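Local coordinates for protein N-acyl-D-glutamate deacylase (Bordetella bronchiseptica, PDB 3GIP) that hydrolyses N-acyl-D-glutamate to D-glutamate and a carboxylate, as a zinc-binding member of the amidohydrolase superfamily, at residues 66-71 against 95-100; 248-253 against 280-285. All coordinates share one frame; numbering follows the deposited sequence.

Following the chain from the N terminus, strand 57-64 leads into 66-71, and the next strand, 87-92, leads into 95-100. Contact 1 closes the loop between these two parallel neighbours. The chain then passes through strands 139-145, 183-187 and 214-218 before contact 2 opens. Contact 2 closes a second loop, where the segment after strand 243-246 meets the end of strand 277-281. The two loops follow in series and neither nest nor cross. All these strands fit the TIM-barrel fold of amidohydrolases. The contacts meet at the zinc ion, which Cys95 of contact 1 and His248 of contact 2 both bind. His66 NE2 also packs against His248 CD2 at 3.5 Å.

Contact 1: residues 66-71 against 95-100; sequences HGHDDL and CGVSAA. With ZN (zinc ion), chain F.
Segments 66-71 and 95-100 are both loop; the end-to-end directions of their touching parts differ by 27°, and their closest CA atoms, those of Asp70 and Ala99, are 5.4 Å apart. At one end Cys95 SG binds the zinc ion at 2.2 Å. Two histidine rings meet this sulfur with their edges. With CG anti to the backbone N (chi1 -159°), the His66 ring presents NE2 to Cys95 SG at 3.2 Å. His68 brings CE1 to 3.6 Å from Cys95 SG. His218 and His248 also bind the zinc. His66 and His68 form the His-X-His motif after the first barrel strand, which in amidohydrolases usually supplies metal ligands. Here neither ring ligates this zinc ion; both border the sulfur of its ligand Cys95. Farther along, a water joins the two loops. The water lies 2.8 Å from His68 ND1. Asp70 reaches 95-100 in two ways: OD1 takes a weak hydrogen bond from Ala99 N (3.1 Å, 128° at the hydrogen), and OD2 shares the water with Val97 O. Gly93 N adds a weak bond to Asp70 OD2. Beyond it, Leu71 CD2 touches Ala99 CB at 3.9 Å.

Contact 2: residues 248-253 against 280-285; sequences HHKCMM and DIYPYP. With ZN (zinc ion), chain F; FMT (formic acid), chain D.
His248, whose NE2 binds the zinc ion at 2.1 Å, touches Tyr282 across the contact. His248 CB lies 3.6 Å from the ring carbon Tyr282 CE2. Cys95 and His218 are further protein ligands of the metal. A formic acid molecule, probably a crystallisation additive, sits between the two segments. Its O2 lies off-centre over one face of the His248 ring and at the edge of the Tyr282 ring, in plane. O2 of the formic acid accepts from Tyr282 OH (2.6 Å) and Lys250 NZ (2.7 Å). The lysine chain bends at chi3 (81°) and chi4 (69°), which turns NZ back to the formic acid and to its own loop. There Lys250 NZ also donates to His248 O at 2.9 Å, in the carbonyl plane. Glu222 pairs with Lys250 in a salt bridge. Lys250 CE packs against Tyr282 OH, the two side chains crossing at a slant.

The backbone behind His248 is held by the end of strand 277-281. His248 N donates to Asp280 OD1 (2.9 Å, 155° at the hydrogen), from above the carboxylate plane. His249 N donates to Asp280 O at 3.0 Å. Asp280 is therefore a second-shell residue that positions a zinc ligand in this barrel. Outside the two segments, Arg376 and Ser288 N also bind the formic acid. Lysine, tyrosine and arginine side chains and Ser288 N around one carboxylic group, near the zinc ion, are consistent with a pocket for a carboxylate of the substrate.

Contact 1: residues 66-71 against 95-100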
loop_
_atom_site.group_PDB
_atom_site.type_symbol
_atom_site.label_atom_id
_atom_site.label_comp_id
_atom_site.label_asym_id
_atom_site.label_seq_id
_atom_site.Cartn_x
_atom_site.Cartn_y
_atom_site.Cartn_z
ATOM N N HIS A 66 1.022 0.954 -0.293
ATOM C CA HIS A 66 0.204 0.591 0.857
ATOM C C HIS A 66 -0.470 -0.761 0.723
ATOM O O HIS A 66 -1.681 -0.857 0.489
ATOM C CB HIS A 66 -0.866 1.644 1.148
ATOM C CG HIS A 66 -1.384 1.577 2.551
ATOM N ND1 HIS A 66 -0.891 2.368 3.564
ATOM C CD2 HIS A 66 -2.285 0.746 3.127
ATOM C CE1 HIS A 66 -1.462 2.027 4.707
ATOM N NE2 HIS A 66 -2.312 1.044 4.469
ATOM N N GLY A 67 0.319 -1.814 0.884
ATOM C CA GLY A 67 -0.235 -3.145 0.790
ATOM C C GLY A 67 -0.320 -3.814 2.147
ATOM O O GLY A 67 0.345 -3.404 3.099
ATOM N N HIS A 68 -1.179 -4.824 2.235
ATOM C CA HIS A 68 -1.349 -5.617 3.452
ATOM C C HIS A 68 -1.204 -7.071 3.025
ATOM O O HIS A 68 -1.745 -7.976 3.660
ATOM C CB HIS A 68 -2.739 -5.412 4.059
ATOM C CG HIS A 68 -2.890 -4.131 4.814
ATOM N ND1 HIS A 68 -2.120 -3.816 5.914
ATOM C CD2 HIS A 68 -3.735 -3.088 4.636
ATOM C CE1 HIS A 68 -2.486 -2.635 6.381
ATOM N NE2 HIS A 68 -3.465 -2.172 5.623
ATOM N N ASP A 69 -0.466 -7.283 1.942
ATOM C CA ASP A 69 -0.271 -8.614 1.372
ATOM C C ASP A 69 0.856 -9.414 2.027
ATOM O O ASP A 69 1.318 -10.409 1.471
ATOM C CB ASP A 69 0.009 -8.467 -0.123
ATOM C CG ASP A 69 -0.861 -7.406 -0.768
ATOM O OD1 ASP A 69 -1.988 -7.732 -1.202
ATOM O OD2 ASP A 69 -0.420 -6.236 -0.819
ATOM N N ASP A 70 1.264 -8.985 3.215
ATOM C CA ASP A 70 2.346 -9.623 3.964
ATOM C C ASP A 70 2.419 -11.142 3.873
ATOM O O ASP A 70 3.476 -11.705 3.572
ATOM C CB ASP A 70 2.246 -9.254 5.445
ATOM C CG ASP A 70 2.364 -7.771 5.685
ATOM O OD1 ASP A 70 3.327 -7.361 6.371
ATOM O OD2 ASP A 70 1.496 -7.020 5.192
ATOM N N LEU A 71 1.298 -11.800 4.141
ATOM C CA LEU A 71 1.257 -13.260 4.145
ATOM C C LEU A 71 0.707 -13.910 2.883
ATOM O O LEU A 71 0.582 -15.132 2.822
ATOM C CB LEU A 71 0.430 -13.736 5.340
ATOM C CG LEU A 71 0.696 -13.032 6.670
ATOM C CD1 LEU A 71 -0.336 -13.487 7.690
ATOM C CD2 LEU A 71 2.111 -13.319 7.145
ATOM N N CYS A 95 0.148 0.099 8.604
ATOM C CA CYS A 95 -0.791 0.365 9.686
ATOM C C CYS A 95 -0.483 -0.332 10.998
ATOM O O CYS A 95 -1.390 -0.648 11.765
ATOM C CB CYS A 95 -2.203 0.002 9.233
ATOM S SG CYS A 95 -2.617 0.759 7.627
ATOM N N GLY A 96 0.801 -0.561 11.248
ATOM C CA GLY A 96 1.205 -1.197 12.490
ATOM C C GLY A 96 1.237 -2.711 12.508
ATOM O O GLY A 96 1.726 -3.294 13.473
ATOM N N VAL A 97 0.736 -3.358 11.458
ATOM C CA VAL A 97 0.724 -4.818 11.421
ATOM C C VAL A 97 1.560 -5.381 10.282
ATOM O O VAL A 97 1.420 -4.980 9.124
ATOM C CB VAL A 97 -0.719 -5.364 11.333
ATOM C CG1 VAL A 97 -1.448 -5.081 12.636
ATOM C CG2 VAL A 97 -1.456 -4.732 10.155
ATOM N N SER A 98 2.427 -6.332 10.621
ATOM C CA SER A 98 3.326 -6.930 9.642
ATOM C C SER A 98 3.496 -8.435 9.819
ATOM O O SER A 98 3.026 -9.012 10.798
ATOM C CB SER A 98 4.694 -6.257 9.750
ATOM O OG SER A 98 5.189 -6.347 11.083
ATOM N N ALA A 99 4.186 -9.053 8.864
ATOM C CA ALA A 99 4.436 -10.491 8.896
ATOM C C ALA A 99 5.291 -10.883 10.096
ATOM O O ALA A 99 5.173 -11.995 10.607
ATOM C CB ALA A 99 5.128 -10.925 7.610
ATOM N N ALA A 100 6.146 -9.968 10.538
ATOM C CA ALA A 100 7.034 -10.222 11.667
ATOM C C ALA A 100 7.348 -8.916 12.395
ATOM O O ALA A 100 7.199 -7.837 11.830
ATOM C CB ALA A 100 8.328 -10.869 11.166
HETATM ZN ZN ZN F . -4.573 1.802 7.793
HETATM O O HOH W 1 0.332 -4.926 6.535
#

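Contact 2: residues 248-253 against 280-285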
loop_
_atom_site.group_PDB
_atom_site.type_symbol
_atom_site.label_atom_id
_atom_site.label_comp_id
_atom_site.label_asym_id
_atom_site.label_seq_id
_atom_site.Cartn_x
_atom_site.Cartn_y
_atom_site.Cartn_z
ATOM N N HIS A 248 -2.946 6.416 3.569
ATOM C CA HIS A 248 -4.320 6.622 3.116
ATOM C C HIS A 248 -4.964 7.857 3.732
ATOM O O HIS A 248 -5.958 7.770 4.455
ATOM C CB HIS A 248 -5.169 5.364 3.400
ATOM C CG HIS A 248 -4.982 4.773 4.770
ATOM N ND1 HIS A 248 -5.118 5.503 5.930
ATOM C CD2 HIS A 248 -4.748 3.496 5.160
ATOM C CE1 HIS A 248 -4.982 4.707 6.973
ATOM N NE2 HIS A 248 -4.758 3.481 6.534
ATOM N N HIS A 249 -4.396 9.018 3.426
ATOM C CA HIS A 249 -4.896 10.264 3.979
ATOM C C HIS A 249 -6.318 10.541 3.524
ATOM O O HIS A 249 -6.642 10.451 2.334
ATOM C CB HIS A 249 -3.971 11.421 3.611
ATOM C CG HIS A 249 -4.232 12.662 4.402
ATOM N ND1 HIS A 249 -4.599 12.630 5.731
ATOM C CD2 HIS A 249 -4.179 13.970 4.056
ATOM C CE1 HIS A 249 -4.765 13.866 6.168
ATOM N NE2 HIS A 249 -4.515 14.696 5.172
ATOM N N LYS A 250 -7.159 10.895 4.490
ATOM C CA LYS A 250 -8.571 11.129 4.227
ATOM C C LYS A 250 -9.212 11.878 5.384
ATOM O O LYS A 250 -8.625 12.005 6.460
ATOM C CB LYS A 250 -9.282 9.783 4.100
ATOM C CG LYS A 250 -9.351 9.039 5.442
ATOM C CD LYS A 250 -10.057 7.698 5.336
ATOM C CE LYS A 250 -9.141 6.625 4.795
ATOM N NZ LYS A 250 -8.058 6.262 5.770
ATOM N N CYS A 251 -10.433 12.347 5.144
ATOM C CA CYS A 251 -11.236 13.042 6.144
ATOM C C CYS A 251 -12.597 12.348 6.144
ATOM O O CYS A 251 -13.364 12.453 5.184
ATOM C CB CYS A 251 -11.386 14.519 5.784
ATOM S SG CYS A 251 -9.825 15.425 5.840
ATOM N N MET A 252 -12.883 11.622 7.221
ATOM C CA MET A 252 -14.129 10.875 7.342
ATOM C C MET A 252 -15.250 11.634 8.043
ATOM O O MET A 252 -15.011 12.358 9.010
ATOM C CB MET A 252 -13.866 9.560 8.076
ATOM C CG MET A 252 -12.875 8.649 7.358
ATOM S SD MET A 252 -12.612 7.100 8.254
ATOM C CE MET A 252 -14.144 6.232 7.853
ATOM N N MET A 253 -16.466 11.432 7.539
ATOM C CA MET A 253 -17.695 12.057 8.039
ATOM C C MET A 253 -17.848 13.494 7.538
ATOM O O MET A 253 -16.901 14.279 7.552
ATOM C CB MET A 253 -17.752 11.986 9.567
ATOM C CG MET A 253 -17.747 10.549 10.087
ATOM S SD MET A 253 -18.013 10.408 11.862
ATOM C CE MET A 253 -19.758 10.382 11.922
ATOM N N ASP A 280 -0.224 9.018 0.775
ATOM C CA ASP A 280 -0.807 8.208 -0.278
ATOM C C ASP A 280 -2.307 8.079 -0.083
ATOM O O ASP A 280 -2.829 8.303 1.014
ATOM C CB ASP A 280 -0.132 6.820 -0.352
ATOM C CG ASP A 280 -0.139 6.073 0.975
ATOM O OD1 ASP A 280 -1.207 5.579 1.395
ATOM O OD2 ASP A 280 0.940 5.976 1.602
ATOM N N ILE A 281 -2.997 7.757 -1.170
ATOM C CA ILE A 281 -4.442 7.568 -1.142
ATOM C C ILE A 281 -4.840 6.457 -2.100
ATOM O O ILE A 281 -4.042 6.019 -2.934
ATOM C CB ILE A 281 -5.220 8.846 -1.610
ATOM C CG1 ILE A 281 -4.842 9.215 -3.052
ATOM C CG2 ILE A 281 -4.953 10.004 -0.681
ATOM C CD1 ILE A 281 -5.693 8.548 -4.140
ATOM N N TYR A 282 -6.073 5.985 -1.944
ATOM C CA TYR A 282 -6.657 5.032 -2.874
ATOM C C TYR A 282 -7.801 5.895 -3.415
ATOM O O TYR A 282 -8.368 6.711 -2.686
ATOM C CB TYR A 282 -7.146 3.741 -2.188
ATOM C CG TYR A 282 -7.867 3.910 -0.878
ATOM C CD1 TYR A 282 -9.200 4.320 -0.836
ATOM C CD2 TYR A 282 -7.221 3.643 0.327
ATOM C CE1 TYR A 282 -9.871 4.459 0.374
ATOM C CE2 TYR A 282 -7.878 3.780 1.541
ATOM C CZ TYR A 282 -9.203 4.188 1.559
ATOM O OH TYR A 282 -9.854 4.325 2.759
ATOM N N PRO A 283 -8.128 5.752 -4.705
ATOM C CA PRO A 283 -9.188 6.539 -5.348
ATOM C C PRO A 283 -10.641 6.158 -5.090
ATOM O O PRO A 283 -11.382 5.884 -6.031
ATOM C CB PRO A 283 -8.817 6.433 -6.820
ATOM C CG PRO A 283 -8.363 5.002 -6.911
ATOM C CD PRO A 283 -7.486 4.847 -5.675
ATOM N N TYR A 284 -11.047 6.163 -3.819
ATOM C CA TYR A 284 -12.416 5.819 -3.431
ATOM C C TYR A 284 -12.832 6.627 -2.206
ATOM O O TYR A 284 -12.003 6.938 -1.347
ATOM C CB TYR A 284 -12.528 4.332 -3.084
ATOM C CG TYR A 284 -12.068 3.386 -4.166
ATOM C CD1 TYR A 284 -12.977 2.775 -5.033
ATOM C CD2 TYR A 284 -10.718 3.074 -4.305
ATOM C CE1 TYR A 284 -12.545 1.868 -6.005
ATOM C CE2 TYR A 284 -10.278 2.181 -5.272
ATOM C CZ TYR A 284 -11.191 1.577 -6.116
ATOM O OH TYR A 284 -10.749 0.670 -7.051
ATOM N N PRO A 285 -14.129 6.964 -2.103
ATOM C CA PRO A 285 -14.646 7.739 -0.972
ATOM C C PRO A 285 -15.165 6.884 0.183
ATOM O O PRO A 285 -15.972 7.342 0.986
ATOM C CB PRO A 285 -15.749 8.563 -1.612
ATOM C CG PRO A 285 -16.354 7.567 -2.543
ATOM C CD PRO A 285 -15.134 6.898 -3.183
HETATM ZN ZN ZN F . -4.573 1.802 7.793
HETATM C C FMT D . -8.709 2.580 5.386
HETATM O O1 FMT D . -9.336 1.737 4.791
HETATM O O2 FMT D . -8.422 3.739 4.786
HETATM O O HOH W 2 -6.964 7.370 1.012
#